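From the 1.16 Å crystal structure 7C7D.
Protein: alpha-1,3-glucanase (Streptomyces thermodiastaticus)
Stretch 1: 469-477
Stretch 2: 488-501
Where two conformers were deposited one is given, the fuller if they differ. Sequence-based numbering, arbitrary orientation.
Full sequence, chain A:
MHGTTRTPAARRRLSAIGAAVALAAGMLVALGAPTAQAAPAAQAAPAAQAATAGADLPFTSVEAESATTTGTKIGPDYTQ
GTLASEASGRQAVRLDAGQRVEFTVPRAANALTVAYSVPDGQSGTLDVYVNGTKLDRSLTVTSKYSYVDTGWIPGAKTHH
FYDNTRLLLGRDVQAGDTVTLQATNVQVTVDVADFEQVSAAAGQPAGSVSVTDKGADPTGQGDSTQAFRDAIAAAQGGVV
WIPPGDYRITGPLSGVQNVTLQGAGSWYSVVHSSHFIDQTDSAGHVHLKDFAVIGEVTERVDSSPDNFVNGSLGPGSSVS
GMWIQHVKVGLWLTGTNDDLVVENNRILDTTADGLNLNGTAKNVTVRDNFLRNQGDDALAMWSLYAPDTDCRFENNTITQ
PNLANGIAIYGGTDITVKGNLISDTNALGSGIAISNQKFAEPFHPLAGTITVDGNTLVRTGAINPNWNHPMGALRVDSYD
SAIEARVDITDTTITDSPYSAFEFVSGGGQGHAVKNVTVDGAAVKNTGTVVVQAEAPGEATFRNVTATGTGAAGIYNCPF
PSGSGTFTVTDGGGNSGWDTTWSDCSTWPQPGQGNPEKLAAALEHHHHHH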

# COMPACT_ATOMS: atom_id res chain seq x y z
N HIS A 469 -10.20 -3.75 21.37
CA HIS A 469 -9.01 -3.03 21.82
C HIS A 469 -8.22 -2.53 20.62
O HIS A 469 -8.23 -3.15 19.56
CB HIS A 469 -8.09 -3.90 22.69
CG HIS A 469 -8.68 -4.27 24.01
ND1 HIS A 469 -9.55 -3.45 24.69
CD2 HIS A 469 -8.53 -5.38 24.78
CE1 HIS A 469 -9.92 -4.03 25.82
NE2 HIS A 469 -9.31 -5.20 25.90
N PRO A 470 -7.52 -1.40 20.75
CA PRO A 470 -6.91 -0.80 19.57
C PRO A 470 -5.50 -1.27 19.28
O PRO A 470 -4.72 -1.66 20.15
CB PRO A 470 -6.90 0.69 19.92
CG PRO A 470 -6.73 0.71 21.39
CD PRO A 470 -7.49 -0.49 21.91
N MET A 471 -5.21 -1.27 17.98
CA MET A 471 -3.84 -1.39 17.51
C MET A 471 -3.29 0.01 17.30
O MET A 471 -3.99 0.91 16.85
CB MET A 471 -3.77 -2.22 16.23
CG MET A 471 -3.33 -3.66 16.45
SD MET A 471 -3.78 -4.77 15.11
CE MET A 471 -5.52 -4.80 15.27
N GLY A 472 -2.01 0.18 17.66
CA GLY A 472 -1.38 1.48 17.54
C GLY A 472 -0.80 1.73 16.16
O GLY A 472 -0.82 0.89 15.26
N ALA A 473 -0.27 2.95 16.00
CA ALA A 473 0.34 3.35 14.74
C ALA A 473 1.52 2.45 14.37
O ALA A 473 1.67 2.06 13.21
CB ALA A 473 0.79 4.80 14.82
N LEU A 474 2.37 2.14 15.34
CA LEU A 474 3.52 1.28 15.09
C LEU A 474 3.52 0.24 16.19
O LEU A 474 3.53 0.59 17.38
CB LEU A 474 4.83 2.10 15.13
CG LEU A 474 6.12 1.43 14.68
CD1 LEU A 474 7.13 2.49 14.26
CD2 LEU A 474 6.70 0.53 15.75
N ARG A 475 3.50 -1.04 15.82
CA ARG A 475 3.52 -2.08 16.84
C ARG A 475 4.67 -3.05 16.64
O ARG A 475 5.08 -3.35 15.52
CB ARG A 475 2.19 -2.82 16.97
CG ARG A 475 1.92 -3.90 15.96
CD ARG A 475 0.63 -4.64 16.34
NE ARG A 475 0.42 -5.81 15.49
CZ ARG A 475 -0.11 -5.76 14.28
NH1 ARG A 475 -0.54 -4.61 13.77
NH2 ARG A 475 -0.23 -6.88 13.57
N VAL A 476 5.19 -3.51 17.78
CA VAL A 476 6.09 -4.66 17.86
C VAL A 476 5.31 -5.75 18.57
O VAL A 476 4.81 -5.54 19.68
CB VAL A 476 7.40 -4.33 18.59
CG1 VAL A 476 8.31 -5.56 18.61
CG2 VAL A 476 8.10 -3.15 17.93
N ASP A 477 5.19 -6.92 17.92
CA ASP A 477 4.20 -7.92 18.29
C ASP A 477 4.88 -9.28 18.42
O ASP A 477 5.18 -9.94 17.42
CB ASP A 477 3.11 -7.93 17.22
CG ASP A 477 1.87 -8.71 17.62
OD1 ASP A 477 1.93 -9.53 18.56
OD2 ASP A 477 0.82 -8.49 16.95
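Stretch 2 (488-501) DITDTTITDSPYSA

Stretch 2 reaches stretch 1 through two different parts of its chain. Its strands, 488-490 and 492-495, contribute side chains alone; the loop that follows, up to Ala 501, contributes both side chains and the backbone acceptors. The chain turns a corner at Asp 491, where phi/psi is 50/54, so the residues before and after it belong to different sheets or faces. A second left-handed conformation occurs at Asp 496 (61/40), just after the strand that ends at Thr 495. Between the two stretches 446 Å² of surface is buried, counting both sides.

The nearest CA atoms fix the register. The CA atoms of Gly 472 and Ser 500 lie 4.5 Å apart, and those of Ala 473 and Ala 501 4.9 Å apart. Both numberings rise together here, so over this short span the two chains run in the same direction. Stretch 1 is not extended throughout: Gly 472 and Ala 473 form the break between the strand ending at Met 471 and the one running from Leu 474 to Asp 477, and of the two only Ala 473, at -61/-44, leaves the extended region.

Two hydrogen bonds join the backbones at this interruption, and stretch 1 is the donor in both. Ala 473 N gives its proton to Ser 500 O at 3.0 Å with an N-H...O angle of 155°, and Leu 474 N gives its own to Ala 501 O at 2.9 Å and 157°. Short distances and fairly straight angles support both assignments. Consecutive amides thus satisfy consecutive carbonyls. Ala 473 N also lies 3.1 Å from Ala 501 O, a distance that alone does not settle whether a further bond exists.

Ser 500 OG approaches Gly 472 CA to 3.2 Å, but its hydrogen-bonding need is met elsewhere in the structure. The absence of a side chain at Gly 472 matters to this fit: an ideal CB would point toward stretch 2 and come within 2.7 Å of Ser 500 OG, a clash. The charged groups of Arg 475 and Asp 477 are paired within stretch 1, where Arg 475 NE donates to Asp 477 OD2 at 3.1 Å and 164°, forming a salt bridge. Neither residue loses surface to stretch 2; Arg 475 NH1 and Asp 477 OD1 are hydrogen-bonded elsewhere in the structure.

Apolar packing accompanies the polar links. Leu 474, with 77 Å² covered, puts CD1 3.7 Å from Ile 489 CG2. Ile 489 also meets Val 476, whose CG2 is 3.9 Å from Ile 489 CD1, so one isoleucine touches two residues of the same strand, both with CB toward stretch 2. At the interruption itself, Ala 473 CB lies 3.7 Å from Ile 494 CG2 and 3.8 Å from Ser 497 OG. At the other end Pro 470 CB stands 3.6 Å from Tyr 499 CG, approaching the ring obliquely. Tyr 499 itself has an unusual backbone, -121/-118, yet its CB points toward stretch 1.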

# COMPACT_ATOMS: atom_id res chain seq x y z
N ASP A 488 15.27 -1.48 16.25
CA ASP A 488 15.69 -0.09 16.42
C ASP A 488 14.71 0.80 15.66
O ASP A 488 14.68 0.78 14.43
CB ASP A 488 17.10 0.11 15.88
CG ASP A 488 18.13 -0.68 16.64
OD1 ASP A 488 18.05 -0.70 17.88
OD2 ASP A 488 19.02 -1.26 16.00
N ILE A 489 13.93 1.58 16.40
CA ILE A 489 12.87 2.41 15.84
C ILE A 489 13.30 3.86 16.02
O ILE A 489 13.24 4.40 17.12
CB ILE A 489 11.52 2.12 16.52
CG1 ILE A 489 11.16 0.64 16.39
CG2 ILE A 489 10.43 3.00 15.94
CD1 ILE A 489 10.14 0.16 17.40
N THR A 490 13.72 4.48 14.92
CA THR A 490 14.37 5.78 14.99
C THR A 490 13.72 6.78 14.06
O THR A 490 13.24 6.44 12.98
CB THR A 490 15.86 5.68 14.63
OG1 THR A 490 16.00 5.08 13.34
CG2 THR A 490 16.61 4.84 15.64
N ASP A 491 13.73 8.04 14.49
CA ASP A 491 13.28 9.17 13.69
C ASP A 491 11.90 8.93 13.08
O ASP A 491 11.68 9.06 11.87
CB ASP A 491 14.31 9.57 12.65
CG ASP A 491 15.54 10.19 13.27
OD1 ASP A 491 15.51 10.49 14.49
OD2 ASP A 491 16.54 10.37 12.56
N THR A 492 10.95 8.59 13.94
CA THR A 492 9.59 8.33 13.51
C THR A 492 8.72 9.55 13.76
O THR A 492 8.75 10.13 14.86
CB THR A 492 8.99 7.13 14.27
OG1 THR A 492 9.92 6.05 14.27
CG2 THR A 492 7.71 6.66 13.61
N THR A 493 7.93 9.93 12.77
CA THR A 493 6.92 10.98 12.91
C THR A 493 5.57 10.29 12.95
O THR A 493 5.23 9.54 12.03
CB THR A 493 7.01 11.96 11.75
OG1 THR A 493 8.31 12.56 11.75
CG2 THR A 493 5.95 13.04 11.84
N ILE A 494 4.82 10.51 14.03
CA ILE A 494 3.51 9.87 14.23
C ILE A 494 2.50 10.98 14.49
O ILE A 494 2.62 11.70 15.49
CB ILE A 494 3.53 8.83 15.36
CG1 ILE A 494 4.60 7.77 15.10
CG2 ILE A 494 2.15 8.21 15.51
CD1 ILE A 494 4.69 6.67 16.15
N THR A 495 1.53 11.14 13.59
CA THR A 495 0.68 12.32 13.59
C THR A 495 -0.79 11.91 13.51
O THR A 495 -1.17 11.10 12.65
CB THR A 495 1.03 13.20 12.38
OG1 THR A 495 2.43 13.51 12.44
CG2 THR A 495 0.20 14.48 12.35
N ASP A 496 -1.60 12.47 14.41
CA ASP A 496 -3.06 12.34 14.33
C ASP A 496 -3.50 10.88 14.44
O ASP A 496 -4.42 10.44 13.74
CB ASP A 496 -3.62 13.01 13.07
CG ASP A 496 -3.31 14.50 13.02
OD1 ASP A 496 -3.05 15.11 14.08
OD2 ASP A 496 -3.32 15.09 11.91
N SER A 497 -2.85 10.13 15.31
CA SER A 497 -3.24 8.74 15.51
C SER A 497 -4.57 8.68 16.24
O SER A 497 -4.75 9.34 17.26
CB SER A 497 -2.20 8.04 16.37
OG SER A 497 -0.92 8.09 15.80
N PRO A 498 -5.54 7.89 15.76
CA PRO A 498 -6.82 7.83 16.47
C PRO A 498 -6.71 7.16 17.83
O PRO A 498 -7.48 7.51 18.73
CB PRO A 498 -7.73 7.04 15.51
CG PRO A 498 -6.78 6.28 14.63
CD PRO A 498 -5.57 7.15 14.48
N TYR A 499 -5.77 6.24 18.00
CA TYR A 499 -5.58 5.53 19.27
C TYR A 499 -4.16 5.79 19.74
O TYR A 499 -3.80 6.94 19.96
CB TYR A 499 -6.04 4.09 19.17
CG TYR A 499 -7.52 4.05 18.88
CD1 TYR A 499 -8.44 4.22 19.90
CD2 TYR A 499 -8.00 3.94 17.58
CE1 TYR A 499 -9.79 4.24 19.65
CE2 TYR A 499 -9.36 3.95 17.31
CZ TYR A 499 -10.24 4.11 18.36
OH TYR A 499 -11.60 4.13 18.13
N SER A 500 -3.34 4.76 19.88
CA SER A 500 -2.00 4.89 20.44
C SER A 500 -0.96 5.09 19.35
O SER A 500 -1.18 4.79 18.18
CB SER A 500 -1.66 3.66 21.27
OG SER A 500 -1.93 2.50 20.49
N ALA A 501 0.21 5.58 19.77
CA ALA A 501 1.34 5.78 18.85
C ALA A 501 2.17 4.51 18.74
O ALA A 501 2.17 3.85 17.70
CB ALA A 501 2.16 7.00 19.28